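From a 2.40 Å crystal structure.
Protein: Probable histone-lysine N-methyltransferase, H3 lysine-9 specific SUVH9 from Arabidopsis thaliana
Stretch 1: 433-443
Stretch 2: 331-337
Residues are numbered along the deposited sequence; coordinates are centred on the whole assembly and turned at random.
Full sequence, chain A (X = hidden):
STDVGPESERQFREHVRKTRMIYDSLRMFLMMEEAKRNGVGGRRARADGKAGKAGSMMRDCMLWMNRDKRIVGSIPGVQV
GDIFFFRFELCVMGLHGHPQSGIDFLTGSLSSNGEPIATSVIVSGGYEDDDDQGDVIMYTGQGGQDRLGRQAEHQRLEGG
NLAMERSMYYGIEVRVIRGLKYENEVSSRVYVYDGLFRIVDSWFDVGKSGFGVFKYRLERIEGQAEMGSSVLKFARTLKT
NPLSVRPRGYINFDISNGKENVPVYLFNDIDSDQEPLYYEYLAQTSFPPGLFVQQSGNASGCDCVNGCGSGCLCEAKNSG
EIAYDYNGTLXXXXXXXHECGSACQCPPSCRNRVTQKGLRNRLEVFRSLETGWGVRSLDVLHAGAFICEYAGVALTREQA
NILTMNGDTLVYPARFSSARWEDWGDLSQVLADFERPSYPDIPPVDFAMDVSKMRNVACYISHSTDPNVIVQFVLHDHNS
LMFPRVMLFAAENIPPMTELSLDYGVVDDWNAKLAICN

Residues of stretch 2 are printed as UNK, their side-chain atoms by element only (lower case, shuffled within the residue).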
# COMPACT_ATOMS: atom_id res chain seq x y z
N ASP A 433 23.69 -6.36 12.63
CA ASP A 433 24.82 -6.30 11.71
C ASP A 433 24.47 -5.65 10.37
O ASP A 433 25.30 -5.61 9.46
CB ASP A 433 25.39 -7.70 11.48
CG ASP A 433 24.35 -8.69 11.01
OD1 ASP A 433 23.16 -8.51 11.36
OD2 ASP A 433 24.71 -9.64 10.29
N PHE A 434 23.24 -5.15 10.25
CA PHE A 434 22.78 -4.54 9.00
C PHE A 434 23.51 -3.26 8.65
O PHE A 434 23.62 -2.34 9.47
CB PHE A 434 21.27 -4.28 9.06
CG PHE A 434 20.77 -3.39 7.95
CD1 PHE A 434 20.54 -3.89 6.68
CD2 PHE A 434 20.51 -2.04 8.19
CE1 PHE A 434 20.07 -3.07 5.66
CE2 PHE A 434 20.04 -1.22 7.18
CZ PHE A 434 19.83 -1.73 5.92
N GLU A 435 24.02 -3.20 7.43
CA GLU A 435 24.61 -1.98 6.89
C GLU A 435 23.84 -1.58 5.64
O GLU A 435 23.56 -2.41 4.78
CB GLU A 435 26.09 -2.20 6.55
CG GLU A 435 26.58 -1.45 5.31
CD GLU A 435 28.07 -1.62 5.06
OE1 GLU A 435 28.82 -1.85 6.03
OE2 GLU A 435 28.49 -1.51 3.89
N ARG A 436 23.48 -0.30 5.54
CA ARG A 436 22.76 0.16 4.36
C ARG A 436 23.70 0.18 3.16
O ARG A 436 24.79 0.74 3.23
CB ARG A 436 22.16 1.55 4.57
CG ARG A 436 21.10 1.90 3.54
CD ARG A 436 20.79 3.39 3.49
NE ARG A 436 19.62 3.66 2.67
CZ ARG A 436 19.63 3.74 1.35
NH1 ARG A 436 20.76 3.57 0.68
NH2 ARG A 436 18.50 3.99 0.69
N PRO A 437 23.27 -0.45 2.06
CA PRO A 437 24.01 -0.40 0.80
C PRO A 437 24.22 1.05 0.37
O PRO A 437 23.39 1.90 0.67
CB PRO A 437 23.09 -1.12 -0.18
CG PRO A 437 22.33 -2.07 0.67
CD PRO A 437 22.10 -1.34 1.96
N SER A 438 25.33 1.31 -0.32
CA SER A 438 25.71 2.67 -0.66
C SER A 438 24.68 3.46 -1.48
O SER A 438 24.12 2.95 -2.46
CB SER A 438 27.08 2.68 -1.35
OG SER A 438 27.09 1.84 -2.50
N TYR A 439 24.43 4.69 -1.04
CA TYR A 439 23.63 5.68 -1.76
C TYR A 439 24.63 6.71 -2.26
O TYR A 439 25.00 7.63 -1.53
CB TYR A 439 22.65 6.34 -0.79
CG TYR A 439 21.61 7.28 -1.40
CD1 TYR A 439 21.96 8.54 -1.88
CD2 TYR A 439 20.27 6.92 -1.45
CE1 TYR A 439 21.01 9.39 -2.41
CE2 TYR A 439 19.32 7.76 -1.97
CZ TYR A 439 19.69 8.99 -2.45
OH TYR A 439 18.74 9.83 -2.98
N PRO A 440 25.09 6.56 -3.52
CA PRO A 440 26.21 7.37 -4.02
C PRO A 440 25.91 8.87 -4.13
O PRO A 440 24.80 9.27 -4.47
CB PRO A 440 26.48 6.78 -5.41
CG PRO A 440 25.19 6.14 -5.81
CD PRO A 440 24.55 5.65 -4.54
N ASP A 441 26.92 9.69 -3.84
CA ASP A 441 26.81 11.13 -4.00
C ASP A 441 26.98 11.47 -5.47
O ASP A 441 28.09 11.40 -6.00
CB ASP A 441 27.86 11.86 -3.16
CG ASP A 441 27.59 13.35 -3.05
OD1 ASP A 441 27.85 14.09 -4.03
OD2 ASP A 441 27.13 13.79 -1.98
N ILE A 442 25.89 11.82 -6.14
CA ILE A 442 25.92 12.19 -7.55
C ILE A 442 25.41 13.62 -7.72
O ILE A 442 24.74 14.15 -6.83
CB ILE A 442 25.06 11.24 -8.41
CG1 ILE A 442 23.59 11.35 -8.02
CG2 ILE A 442 25.55 9.81 -8.28
CD1 ILE A 442 22.68 10.59 -8.94
N PRO A 443 25.73 14.26 -8.86
CA PRO A 443 25.16 15.59 -9.10
C PRO A 443 23.64 15.53 -9.12
O PRO A 443 23.08 14.57 -9.64
CB PRO A 443 25.69 15.95 -10.49
CG PRO A 443 26.94 15.16 -10.62
CD PRO A 443 26.67 13.87 -9.92
N UNK A 331 13.21 -1.79 -3.22
CA UNK A 331 13.79 -2.25 -1.96
C UNK A 331 14.16 -1.07 -1.05
O UNK A 331 13.77 -1.03 0.12
c UNK A 331 14.64 -4.37 -3.03
c UNK A 331 15.82 -5.20 -3.50
c UNK A 331 15.02 -3.14 -2.20
c UNK A 331 15.63 -3.57 -0.87
N UNK A 332 14.92 -0.12 -1.60
CA UNK A 332 15.29 1.10 -0.89
C UNK A 332 15.41 2.26 -1.88
O UNK A 332 15.56 2.04 -3.08
n UNK A 332 18.69 -2.43 0.55
c UNK A 332 19.06 0.27 -0.25
n UNK A 332 18.72 -0.19 1.09
c UNK A 332 16.62 0.91 -0.16
c UNK A 332 17.80 0.56 -1.07
n UNK A 332 18.22 -1.75 2.69
c UNK A 332 18.54 -1.46 1.44
N UNK A 333 15.34 3.50 -1.38
CA UNK A 333 15.58 4.68 -2.21
C UNK A 333 17.03 4.72 -2.70
O UNK A 333 17.95 4.30 -2.00
c UNK A 333 13.60 7.63 -0.51
n UNK A 333 12.58 7.77 0.33
c UNK A 333 15.29 5.98 -1.42
c UNK A 333 13.82 6.24 -1.10
o UNK A 333 14.34 8.57 -0.81
N UNK A 334 17.23 5.23 -3.92
CA UNK A 334 18.57 5.47 -4.47
C UNK A 334 18.53 6.74 -5.33
O UNK A 334 17.48 7.10 -5.84
c UNK A 334 18.05 3.30 -5.79
c UNK A 334 18.46 1.84 -5.57
n UNK A 334 20.05 1.59 -7.50
c UNK A 334 19.89 1.56 -6.01
c UNK A 334 19.10 4.25 -5.25
N UNK A 335 19.67 7.44 -5.48
CA UNK A 335 19.64 8.70 -6.24
C UNK A 335 19.36 8.50 -7.73
O UNK A 335 18.90 9.42 -8.41
c UNK A 335 21.06 9.25 -6.06
c UNK A 335 21.90 8.05 -5.79
c UNK A 335 21.02 7.10 -5.02
N UNK A 336 19.63 7.30 -8.23
CA UNK A 336 19.46 7.00 -9.64
C UNK A 336 19.31 5.50 -9.86
O UNK A 336 20.11 4.70 -9.38
c UNK A 336 20.60 7.36 -11.96
c UNK A 336 20.65 7.52 -10.44
c UNK A 336 19.42 8.12 -12.55
c UNK A 336 21.91 7.82 -12.58
N UNK A 337 18.26 5.11 -10.58
CA UNK A 337 18.05 3.71 -10.90
C UNK A 337 18.37 3.43 -12.37
O UNK A 337 17.83 4.08 -13.27
c UNK A 337 16.40 1.82 -10.97
c UNK A 337 16.60 3.28 -10.61
c UNK A 337 16.26 3.53 -9.14
c UNK A 337 14.83 3.17 -8.76
O HOH W 1 15.95 9.21 -3.20

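Position 331 carries four side-chain carbons, forked at the first, with one arm two carbons long. That branching defines isoleucine, and Ile331 stays out of reach of stretch 1.

At position 332 three carbons lead to a nitrogen and then to a carbon bearing two more nitrogens; this flat group lies against Pro437 and the edge of the Phe434 ring. It is a guanidinium, so the residue is arginine. The CA-to-CB bond of Arg332 points toward stretch 1, and the side chain brings the group up against both Phe434 and Pro437. One guanidinium face is covered by Pro437, whose CD lies 3.6 Å from Arg332 CZ, while Arg332 NH2 is 3.6 Å from CZ of Phe434. Arg436 also packs here despite its like charge: its NH2 lies 4.2 Å from Arg332 NE, and Arg332 CD sits over one face of its guanidinium.

Position 333 has three side-chain carbons, the third holding one oxygen and one nitrogen. Its backbone O meets Arg436, and the oxygen at the tip reaches Tyr439 through a water. A terminal amide on a two-carbon spacer means glutamine. The backbone O of Gln333 accepts a hydrogen bond from Arg436 NH2 at 2.8 Å, with a nearly straight N-H...O angle of 160°. The water donates to Gln333 OE1 at 3.0 Å and lies 2.9 Å from Tyr439 OH.

Position 334 has four carbons in a row ending in nitrogen, and its backbone makes the contact, with CA 3.5 Å from Tyr439 CE2. The residue is lysine, and the CA-to-CB bond of Lys334 points away.

At position 335 three carbons close a ring onto the backbone nitrogen, and the ring lies over one face of Tyr439 and touches Pro440 and Ile442; only proline closes such a ring. Pro335 CD is 3.3 Å from the Tyr439 ring centroid and 5° off the normal, a CH-pi contact. Pro335 CG meets Pro440 CD at 3.8 Å, and Pro335 CB meets Ile442 CD1 at 3.6 Å.

Position 336 has four carbons forked at the second, and its CB lies 4.0 Å from Ile442 CD1. This is leucine, and Leu336 adds a modest apolar contact.

Position 337 again shows four carbons forked at the first, with one two-carbon arm; Ile337 makes no contact.

The two segments run in roughly the same direction, 18° apart, and bury 496 Å² in total. Arg332 and Pro335 are the most heavily covered residues of stretch 2, one packed by its guanidinium, the other by its ring. Between them, the bond from Arg436 to the Gln333 carbonyl provides the one direct hydrogen bond, and the water adds a second polar link.

Stretch 2, residues 331-337: IRQKPLI
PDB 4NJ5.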